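Local coordinates for 2-hydroxyhepta-2,4-diene-1, 7-dioateisomerase (Mycobacterium abscessus, PDB 3R6O), which belongs to the fumarylacetoacetate hydrolase family, binds magnesium and probably isomerises 2-hydroxyhepta-2,4-diene-1,7-dioate, at residues 156-160 with 248-252. Residues are numbered along the deposited sequence; the frame is centred on the assembly and turned at random.
With MG (magnesium ion), chain B.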
ATOM      1  N   ASP A 156     -10.705 -13.517  11.621  1.00 21.41           N
ATOM      2  CA  ASP A 156     -11.925 -12.758  11.824  1.00 21.28           C
ATOM      3  C   ASP A 156     -12.439 -12.086  10.532  1.00 20.61           C
ATOM      4  O   ASP A 156     -11.674 -11.797   9.613  1.00 20.16           O
ATOM      5  CB  ASP A 156     -11.714 -11.711  12.918  1.00 21.48           C
ATOM      6  CG  ASP A 156     -12.913 -11.564  13.821  1.00 22.06           C
ATOM      7  OD1 ASP A 156     -13.986 -12.086  13.474  1.00 22.17           O
ATOM      8  OD2 ASP A 156     -12.773 -10.918  14.900  1.00 22.57           O
ATOM      9  N   TYR A 157     -13.734 -11.807  10.542  1.00 20.72           N
ATOM     10  CA  TYR A 157     -14.486 -11.099   9.504  1.00 20.34           C
ATOM     11  C   TYR A 157     -14.871  -9.696   9.992  1.00 20.26           C
ATOM     12  O   TYR A 157     -15.068  -9.465  11.192  1.00 20.72           O
ATOM     13  CB  TYR A 157     -15.759 -11.908   9.139  1.00 20.79           C
ATOM     14  CG  TYR A 157     -16.568 -12.221  10.384  1.00 21.50           C
ATOM     15  CD1 TYR A 157     -17.521 -11.322  10.860  1.00 21.77           C
ATOM     16  CD2 TYR A 157     -16.294 -13.359  11.146  1.00 22.03           C
ATOM     17  CE1 TYR A 157     -18.232 -11.581  12.064  1.00 22.63           C
ATOM     18  CE2 TYR A 157     -16.989 -13.636  12.348  1.00 22.85           C
ATOM     19  CZ  TYR A 157     -17.950 -12.728  12.812  1.00 23.16           C
ATOM     20  OH  TYR A 157     -18.664 -12.995  13.990  1.00 24.17           O
ATOM     21  N   GLU A 158     -14.958  -8.759   9.045  1.00 19.82           N
ATOM     22  CA  GLU A 158     -15.333  -7.387   9.332  1.00 19.81           C
ATOM     23  C   GLU A 158     -15.984  -6.789   8.093  1.00 19.63           C
ATOM     24  O   GLU A 158     -15.262  -6.327   7.215  1.00 19.18           O
ATOM     25  CB  GLU A 158     -14.108  -6.568   9.636  1.00 19.51           C
ATOM     26  CG  GLU A 158     -13.260  -7.078  10.760  1.00 19.80           C
ATOM     27  CD  GLU A 158     -12.119  -6.138  11.089  1.00 19.68           C
ATOM     28  OE1 GLU A 158     -11.377  -5.763  10.203  1.00 26.00           O
ATOM     29  OE2 GLU A 158     -11.958  -5.758  12.261  1.00 21.89           O
ATOM     30  N   ILE A 159     -17.304  -6.807   8.032  1.00 20.10           N
ATOM     31  CA  ILE A 159     -18.036  -6.178   6.920  1.00 20.16           C
ATOM     32  C   ILE A 159     -17.895  -4.664   6.972  1.00 20.04           C
ATOM     33  O   ILE A 159     -18.048  -4.049   8.006  1.00 20.33           O
ATOM     34  CB  ILE A 159     -19.519  -6.604   6.874  1.00 20.92           C
ATOM     35  CG1 ILE A 159     -20.149  -6.207   5.529  1.00 21.11           C
ATOM     36  CG2 ILE A 159     -20.357  -6.063   8.111  1.00 21.58           C
ATOM     37  CD1 ILE A 159     -21.644  -6.724   5.390  1.00 22.05           C
ATOM     38  N   GLU A 160     -17.545  -4.071   5.841  1.00 19.74           N
ATOM     39  CA  GLU A 160     -17.361  -2.624   5.777  1.00 19.69           C
ATOM     40  C   GLU A 160     -17.855  -2.099   4.442  1.00 19.87           C
ATOM     41  O   GLU A 160     -17.868  -2.814   3.441  1.00 19.87           O
ATOM     42  CB  GLU A 160     -15.868  -2.284   5.973  1.00 19.13           C
ATOM     43  CG  GLU A 160     -15.227  -3.046   7.117  1.00 19.06           C
ATOM     44  CD  GLU A 160     -13.977  -2.454   7.702  1.00 18.85           C
ATOM     45  OE1 GLU A 160     -13.561  -1.318   7.375  1.00 18.76           O
ATOM     46  OE2 GLU A 160     -13.391  -3.161   8.525  1.00 18.90           O
ATOM     47  N   LEU A 248     -27.095 -14.510  11.360  1.00 24.73           N
ATOM     48  CA  LEU A 248     -26.670 -13.114  11.465  1.00 24.45           C
ATOM     49  C   LEU A 248     -25.481 -12.951  12.427  1.00 24.06           C
ATOM     50  O   LEU A 248     -25.558 -13.407  13.569  1.00 24.35           O
ATOM     51  CB  LEU A 248     -27.831 -12.228  11.895  1.00 25.05           C
ATOM     52  CG  LEU A 248     -27.624 -10.717  11.794  1.00 24.93           C
ATOM     53  CD1 LEU A 248     -27.401 -10.277  10.354  1.00 24.64           C
ATOM     54  CD2 LEU A 248     -28.813  -9.982  12.422  1.00 25.69           C
ATOM     55  N   ARG A 249     -24.387 -12.348  11.952  1.00 23.48           N
ATOM     56  CA  ARG A 249     -23.277 -11.950  12.809  1.00 23.17           C
ATOM     57  C   ARG A 249     -23.216 -10.427  12.997  1.00 23.15           C
ATOM     58  O   ARG A 249     -23.055  -9.924  14.115  1.00 23.36           O
ATOM     59  CB  ARG A 249     -21.924 -12.438  12.252  1.00 22.59           C
ATOM     60  CG  ARG A 249     -21.780 -13.976  12.097  1.00 22.65           C
ATOM     61  CD  ARG A 249     -22.020 -14.741  13.386  1.00 23.07           C
ATOM     62  NE  ARG A 249     -21.648 -16.145  13.233  1.00 23.11           N
ATOM     63  CZ  ARG A 249     -20.410 -16.634  13.264  1.00 22.84           C
ATOM     64  NH1 ARG A 249     -19.355 -15.863  13.437  1.00 22.47           N
ATOM     65  NH2 ARG A 249     -20.232 -17.921  13.099  1.00 23.01           N
ATOM     66  N   GLN A 250     -23.274  -9.685  11.896  1.00 22.96           N
ATOM     67  CA  GLN A 250     -23.119  -8.241  11.968  1.00 22.95           C
ATOM     68  C   GLN A 250     -24.238  -7.544  11.257  1.00 23.35           C
ATOM     69  O   GLN A 250     -24.661  -7.987  10.209  1.00 23.38           O
ATOM     70  CB  GLN A 250     -21.804  -7.783  11.328  1.00 22.33           C
ATOM     71  CG  GLN A 250     -20.550  -8.417  11.857  1.00 21.94           C
ATOM     72  CD  GLN A 250     -19.296  -7.752  11.285  1.00 21.44           C
ATOM     73  OE1 GLN A 250     -18.801  -8.146  10.215  1.00 21.11           O
ATOM     74  NE2 GLN A 250     -18.816  -6.711  11.959  1.00 21.45           N
ATOM     75  N   SER A 251     -24.646  -6.393  11.788  1.00 23.72           N
ATOM     76  CA  SER A 251     -25.689  -5.581  11.163  1.00 24.22           C
ATOM     77  C   SER A 251     -25.334  -4.118  11.420  1.00 24.29           C
ATOM     78  O   SER A 251     -25.154  -3.716  12.593  1.00 24.49           O
ATOM     79  CB  SER A 251     -27.074  -5.920  11.732  1.00 24.99           C
ATOM     80  OG  SER A 251     -28.060  -5.096  11.113  1.00 27.47           O
ATOM     81  N   GLY A 252     -25.157  -3.346  10.344  1.00 24.17           N
ATOM     82  CA  GLY A 252     -24.821  -1.954  10.492  1.00 24.28           C
ATOM     83  C   GLY A 252     -25.561  -1.038   9.544  1.00 24.77           C
ATOM     84  O   GLY A 252     -26.155  -1.479   8.545  1.00 24.92           O
TER
HETATM   85 MG    MG B 400     -11.437  -2.615   9.692  1.00 38.35          MG
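Gln250 reaches across to segment 156-160, and its OE1 accepts the N-H of Ile159 at 3.0 Å from N, in a practically straight bond (179°), with the donor tilted somewhat from the carbonyl plane. Its chain is extended beyond CG (chi2 -172°), which carries the amide over the distance between the two backbones. Gln250 OE1 is closely packed, 3.3 Å from Ile159 CG2 on one flank and 3.5 Å from Tyr157 CD1, at the ring edge, on the other. NE2 is held in turn by Thr284 OG1 and Gly286 O, so both ends of the amide are fixed and its rotation is settled. Beside it, the edge of the Tyr157 ring meets the aliphatic part of Gln250, CE1 lying 3.9 Å from CG, and the side chain ends at Arg249. Arg249 NH1 donates to Tyr157 OH at 3.0 Å, with the hydroxyl in the plane of the guanidinium, which is turned 67° from the ring. The hydroxyl also bonds Gly287 O, and NH1 also bonds Arg296 O. A classic beta bulge, in which Arg249 and Gln250 both face Leu242 of strand 239-244, lets these neighbours both point toward 156-160. Strand 247-253 is the edge, within this chain, of a five-stranded mixed sheet; the contact thus joins that sheet to strand 155-165 of the large mixed sheet in the fumarylacetoacetate hydrolase C-terminal region. On the far side of 155-165 the alternation sends Glu158 and Glu160 away from Gln250, toward the metal site: Glu160 OE2 binds the magnesium ion at 2.3 Å, together with Asp189, while Glu158, also a magnesium ligand of this protein though not bound to the ion here, forms a salt bridge with Arg193. Along strand 247-253 the packing gives out at Ser251, whose side chain points away from 156-160 and is exposed, as is Leu248.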